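Local coordinates for amidohydrolase 3 domain-containing protein (Pyrococcus furiosus, PDB 3ICJ), which binds two zinc ions and probably hydrolyses carbon-nitrogen bonds other than peptide bonds, though it is uncharacterised, at residues Lys120-Leu125 against Arg153-Val158; Phe140-Asp145 against Val172-Ser177. One frame throughout, in Å; residues are numbered along the deposited sequence.

Contact 1. Residues Lys120-Leu125 against Arg153-Val158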
loop_
_atom_site.group_PDB
_atom_site.type_symbol
_atom_site.label_atom_id
_atom_site.label_comp_id
_atom_site.label_asym_id
_atom_site.label_seq_id
_atom_site.Cartn_x
_atom_site.Cartn_y
_atom_site.Cartn_z
ATOM N N LYS A 120 7.806 27.727 13.208
ATOM C CA LYS A 120 7.465 29.152 13.210
ATOM C C LYS A 120 8.542 30.104 12.675
ATOM O O LYS A 120 8.238 31.250 12.328
ATOM C CB LYS A 120 7.016 29.589 14.609
ATOM C CG LYS A 120 5.790 28.846 15.149
ATOM C CD LYS A 120 4.564 29.060 14.272
ATOM C CE LYS A 120 3.374 28.287 14.800
ATOM N NZ LYS A 120 2.397 28.099 13.696
ATOM N N SER A 121 9.792 29.646 12.618
ATOM C CA SER A 121 10.889 30.496 12.139
ATOM C C SER A 121 11.954 29.683 11.412
ATOM O O SER A 121 12.068 28.475 11.625
ATOM C CB SER A 121 11.518 31.300 13.296
ATOM O OG SER A 121 12.359 30.496 14.117
ATOM N N MET A 122 12.734 30.355 10.565
ATOM C CA MET A 122 13.842 29.710 9.845
ATOM C C MET A 122 14.913 29.137 10.791
ATOM O O MET A 122 15.555 28.139 10.467
ATOM C CB MET A 122 14.469 30.665 8.814
ATOM C CG MET A 122 15.163 29.956 7.620
ATOM S SD MET A 122 14.059 28.964 6.592
ATOM C CE MET A 122 12.788 30.175 6.207
ATOM N N GLU A 123 15.063 29.763 11.961
ATOM C CA GLU A 123 15.964 29.320 13.029
ATOM C C GLU A 123 15.556 27.945 13.553
ATOM O O GLU A 123 16.415 27.069 13.689
ATOM C CB GLU A 123 15.990 30.333 14.192
ATOM C CG GLU A 123 16.703 31.678 13.899
ATOM C CD GLU A 123 15.990 32.556 12.848
ATOM O OE1 GLU A 123 14.735 32.595 12.816
ATOM O OE2 GLU A 123 16.694 33.202 12.040
ATOM N N GLU A 124 14.292 27.765 13.885
ATOM C CA GLU A 124 13.787 26.499 14.288
ATOM C C GLU A 124 13.769 25.405 13.193
ATOM O O GLU A 124 13.999 24.237 13.451
ATOM C CB GLU A 124 12.405 26.664 14.900
ATOM C CG GLU A 124 11.572 25.425 14.844
ATOM C CD GLU A 124 10.720 25.257 16.060
ATOM O OE1 GLU A 124 11.049 24.396 16.900
ATOM O OE2 GLU A 124 9.713 25.981 16.169
ATOM N N LEU A 125 13.483 25.831 11.972
ATOM C CA LEU A 125 13.529 24.913 10.837
ATOM C C LEU A 125 14.933 24.364 10.671
ATOM O O LEU A 125 15.103 23.158 10.502
ATOM C CB LEU A 125 13.055 25.575 9.531
ATOM C CG LEU A 125 12.995 24.692 8.268
ATOM C CD1 LEU A 125 11.742 24.959 7.451
ATOM C CD2 LEU A 125 14.238 24.857 7.394
ATOM N N ARG A 153 18.001 27.808 -0.534
ATOM C CA ARG A 153 19.308 27.170 -0.640
ATOM C C ARG A 153 20.350 27.755 0.314
ATOM O O ARG A 153 21.087 27.007 0.963
ATOM C CB ARG A 153 19.776 27.305 -2.097
ATOM C CG ARG A 153 21.128 26.769 -2.418
ATOM C CD ARG A 153 21.655 27.405 -3.711
ATOM N NE ARG A 153 22.832 26.676 -4.181
ATOM C CZ ARG A 153 23.147 26.443 -5.456
ATOM N NH1 ARG A 153 22.365 26.872 -6.442
ATOM N NH2 ARG A 153 24.247 25.749 -5.743
ATOM N N GLU A 154 20.392 29.085 0.394
ATOM C CA GLU A 154 21.321 29.814 1.254
ATOM C C GLU A 154 21.085 29.588 2.767
ATOM O O GLU A 154 22.049 29.440 3.527
ATOM C CB GLU A 154 21.311 31.309 0.890
ATOM C CG GLU A 154 21.907 32.226 1.946
ATOM C CD GLU A 154 22.531 33.469 1.366
ATOM O OE1 GLU A 154 22.314 33.748 0.160
ATOM O OE2 GLU A 154 23.243 34.161 2.124
ATOM N N ASP A 155 19.823 29.535 3.193
ATOM C CA ASP A 155 19.483 29.214 4.598
ATOM C C ASP A 155 19.956 27.811 4.986
ATOM O O ASP A 155 20.416 27.583 6.107
ATOM C CB ASP A 155 17.969 29.304 4.829
ATOM C CG ASP A 155 17.410 30.685 4.526
ATOM O OD1 ASP A 155 17.864 31.661 5.150
ATOM O OD2 ASP A 155 16.509 30.800 3.666
ATOM N N LEU A 156 19.846 26.877 4.044
ATOM C CA LEU A 156 20.141 25.473 4.317
ATOM C C LEU A 156 21.597 25.104 4.037
ATOM O O LEU A 156 22.034 23.991 4.360
ATOM C CB LEU A 156 19.198 24.566 3.524
ATOM C CG LEU A 156 17.699 24.852 3.632
ATOM C CD1 LEU A 156 16.958 24.038 2.600
ATOM C CD2 LEU A 156 17.185 24.549 5.031
ATOM N N ASP A 157 22.348 26.036 3.446
ATOM C CA ASP A 157 23.778 25.824 3.203
ATOM C C ASP A 157 24.622 25.838 4.477
ATOM O O ASP A 157 25.808 25.511 4.423
ATOM C CB ASP A 157 24.331 26.829 2.186
ATOM C CG ASP A 157 24.173 26.362 0.748
ATOM O OD1 ASP A 157 23.779 25.198 0.525
ATOM O OD2 ASP A 157 24.445 27.172 -0.162
ATOM N N VAL A 158 24.024 26.210 5.614
ATOM C CA VAL A 158 24.711 26.105 6.916
ATOM C C VAL A 158 24.866 24.640 7.391
ATOM O O VAL A 158 25.732 24.336 8.210
ATOM C CB VAL A 158 24.075 27.011 8.039
ATOM C CG1 VAL A 158 24.078 28.493 7.636
ATOM C CG2 VAL A 158 22.680 26.534 8.417
#
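Two pairs of side chains join these segments: Met122 with Asp155, and Leu125 with Leu156. In the first, Met122 CG lies 3.9 Å from Asp155 CG, the methionine chain crossing the aspartate at about a right angle, so that a methylene rests beside the carboxylate carbon while the sulfur end turns aside. Bends at chi2 and chi3 produce that turn, and a flexible, unbranched residue accommodates them readily. In the second pair the leucines meet methyl to methyl, Leu125 CD2 to Leu156 CD2 at 3.8 Å. Leu125 holds CG trans to its own N (chi1 -177°) and sends that methyl across from the first turn of its helix. The joined surface is small, about 125 Å², and is made by van der Waals contact.

The oxygens of Asp155 are engaged elsewhere, OD1 in a salt bridge with Arg149 and OD2 in a hydrogen bond with Thr152 OG1, which probably lets the carboxylate rest against a methylene. These two partners probably hold the carboxylate's rotation, and Arg149 would favour its charged form. Further out, Leu147 and Pro151 pack on Met122, Leu147 also reaches Leu125, and Leu165 of strand 163-167 lies against both leucines; branched aliphatic residues suit this enclosed layer. The start of helix 122-130 is set by Ser121 at its N-cap. The serine's short side chain brings OG to 3.4 Å from Glu124 N, a weak but nearly straight bond (170°), while Leu125 N donates to Ser121 O at 3.0 Å, closing the first helical turn. The short, weakly bonded helix 153-156 meets the N-terminal turn of helix 122-130, and their leucines pack on strand 163-167 of the six-stranded mixed sheet, as in alpha/beta packing.

Contact 2. Residues Phe140-Asp145 against Val172-Ser177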
loop_
_atom_site.group_PDB
_atom_site.type_symbol
_atom_site.label_atom_id
_atom_site.label_comp_id
_atom_site.label_asym_id
_atom_site.label_seq_id
_atom_site.Cartn_x
_atom_site.Cartn_y
_atom_site.Cartn_z
ATOM N N PHE A 140 9.763 17.248 5.472
ATOM C CA PHE A 140 8.474 17.591 4.872
ATOM C C PHE A 140 7.665 18.533 5.759
ATOM O O PHE A 140 7.909 18.628 6.967
ATOM C CB PHE A 140 7.644 16.318 4.613
ATOM C CG PHE A 140 7.049 15.714 5.865
ATOM C CD1 PHE A 140 5.736 16.008 6.247
ATOM C CD2 PHE A 140 7.801 14.854 6.671
ATOM C CE1 PHE A 140 5.189 15.472 7.415
ATOM C CE2 PHE A 140 7.255 14.305 7.842
ATOM C CZ PHE A 140 5.949 14.614 8.208
ATOM N N GLY A 141 6.678 19.192 5.160
ATOM C CA GLY A 141 5.641 19.868 5.921
ATOM C C GLY A 141 5.847 21.322 6.299
ATOM O O GLY A 141 5.058 21.859 7.073
ATOM N N TRP A 142 6.890 21.968 5.775
ATOM C CA TRP A 142 7.063 23.407 6.006
ATOM C C TRP A 142 6.076 24.256 5.193
ATOM O O TRP A 142 5.507 23.802 4.198
ATOM C CB TRP A 142 8.509 23.861 5.759
ATOM C CG TRP A 142 9.031 23.644 4.355
ATOM C CD1 TRP A 142 9.800 22.592 3.925
ATOM C CD2 TRP A 142 8.847 24.500 3.207
ATOM N NE1 TRP A 142 10.103 22.736 2.590
ATOM C CE2 TRP A 142 9.533 23.895 2.123
ATOM C CE3 TRP A 142 8.176 25.717 2.990
ATOM C CZ2 TRP A 142 9.564 24.467 0.833
ATOM C CZ3 TRP A 142 8.198 26.278 1.702
ATOM C CH2 TRP A 142 8.895 25.655 0.646
ATOM N N ASP A 143 5.908 25.501 5.617
ATOM C CA ASP A 143 4.984 26.438 4.994
ATOM C C ASP A 143 5.599 27.816 5.187
ATOM O O ASP A 143 5.932 28.198 6.315
ATOM C CB ASP A 143 3.614 26.335 5.686
ATOM C CG ASP A 143 2.504 27.126 4.983
ATOM O OD1 ASP A 143 2.776 28.101 4.249
ATOM O OD2 ASP A 143 1.324 26.767 5.195
ATOM N N GLN A 144 5.752 28.556 4.087
ATOM C CA GLN A 144 6.388 29.886 4.113
ATOM C C GLN A 144 5.580 30.952 4.873
ATOM O O GLN A 144 6.147 31.945 5.322
ATOM C CB GLN A 144 6.731 30.373 2.697
ATOM C CG GLN A 144 5.537 30.825 1.850
ATOM C CD GLN A 144 4.841 29.687 1.112
ATOM O OE1 GLN A 144 5.197 28.506 1.239
ATOM N NE2 GLN A 144 3.843 30.046 0.324
ATOM N N ASP A 145 4.273 30.732 5.016
ATOM C CA ASP A 145 3.402 31.609 5.811
ATOM C C ASP A 145 3.668 31.452 7.301
ATOM O O ASP A 145 3.712 32.445 8.029
ATOM C CB ASP A 145 1.928 31.325 5.519
ATOM C CG ASP A 145 1.569 31.545 4.061
ATOM O OD1 ASP A 145 2.130 32.469 3.433
ATOM O OD2 ASP A 145 0.718 30.790 3.547
ATOM N N VAL A 172 5.985 21.160 -3.980
ATOM C CA VAL A 172 7.197 22.019 -4.017
ATOM C C VAL A 172 8.242 21.454 -3.032
ATOM O O VAL A 172 7.869 20.876 -2.006
ATOM C CB VAL A 172 6.876 23.510 -3.619
ATOM C CG1 VAL A 172 8.130 24.401 -3.666
ATOM C CG2 VAL A 172 5.752 24.130 -4.488
ATOM N N ALA A 173 9.537 21.614 -3.330
ATOM C CA ALA A 173 10.582 21.266 -2.372
ATOM C C ALA A 173 11.716 22.288 -2.384
ATOM O O ALA A 173 11.938 22.941 -3.393
ATOM C CB ALA A 173 11.124 19.873 -2.655
ATOM N N VAL A 174 12.402 22.438 -1.255
ATOM C CA VAL A 174 13.622 23.250 -1.185
ATOM C C VAL A 174 14.809 22.344 -0.865
ATOM O O VAL A 174 14.670 21.358 -0.125
ATOM C CB VAL A 174 13.492 24.466 -0.190
ATOM C CG1 VAL A 174 13.401 24.000 1.275
ATOM C CG2 VAL A 174 14.637 25.490 -0.380
ATOM N N MET A 175 15.969 22.667 -1.441
ATOM C CA MET A 175 17.191 21.897 -1.204
ATOM C C MET A 175 18.405 22.818 -0.995
ATOM O O MET A 175 18.362 24.002 -1.357
ATOM C CB MET A 175 17.418 20.857 -2.334
ATOM C CG MET A 175 17.721 21.439 -3.728
ATOM S SD MET A 175 17.636 20.209 -5.072
ATOM C CE MET A 175 15.892 20.200 -5.376
ATOM N N ASN A 176 19.474 22.300 -0.390
ATOM C CA ASN A 176 20.711 23.092 -0.324
ATOM C C ASN A 176 21.621 22.807 -1.529
ATOM O O ASN A 176 21.236 22.035 -2.424
ATOM C CB ASN A 176 21.427 22.949 1.027
ATOM C CG ASN A 176 21.965 21.563 1.271
ATOM O OD1 ASN A 176 21.859 20.669 0.419
ATOM N ND2 ASN A 176 22.552 21.369 2.447
ATOM N N SER A 177 22.798 23.440 -1.552
ATOM C CA SER A 177 23.742 23.332 -2.673
ATOM C C SER A 177 24.290 21.930 -2.905
ATOM O O SER A 177 24.390 21.495 -4.059
ATOM C CB SER A 177 24.903 24.323 -2.517
ATOM O OG SER A 177 24.412 25.653 -2.535
#
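Trp142 meets Val174 through the pyrrole side and adjoining benzo carbon of its indole, the two side chains crossing at a slant. Val174 CG1 stands 3.8 Å from Trp142 NE1 and 3.9 Å from Trp142 CZ2, approaching the ring obliquely. Both residues have a first torsion near +60° (61° for Trp142, 68° for Val174), which sets the indole CG and the valine CG1 each between its own backbone N and carbonyl carbon and turns both toward the shared contact. Ala173 adds a looser approach, its C lying near the ring plane at the edge, 4.4 Å from Trp142 CZ2. Strands 137-142 and 172-175 are not neighbours in the six-stranded mixed sheet: strand 163-167 runs between them, parallel to the former and antiparallel to the latter, and the indole reaches across it. Trp142 NE1 donates to Leu165 O of that strand, so the large ring has its polar atom satisfied while its carbons pack on valine, whose beta-branched shape suits a strand. Replacing the indole of Trp142 by an alanine's methyl is likely to leave Leu165 O without this donor and open a gap beside Val174. Beyond the ring, Asp143 caps helix 144-147, its OD1 accepting from Asp145 N at 3.1 Å from above the carboxylate plane.

In the fold
Followed from the N terminus, the chain enters helix 122-130, then strand 137-142 and helix 144-147, before helix 153-156 returns to the first helix and closes contact 1. Contact 2 opens within that loop, at 140-145, and closes only after strand 163-167, when strand 172-175 is reached; the two loops therefore cross. Their centres are about 10 Å apart. Contact 1 ties two helices together, whereas contact 2 links two strands of the six-stranded mixed sheet over the one between them. The second segments also meet directly: Ser177 OG is a probable hydrogen-bond partner of both Arg153 NE and Asp157 OD2, joining helix 153-156 to the start of helix 177-183. Both contacts lie away from the zinc sites.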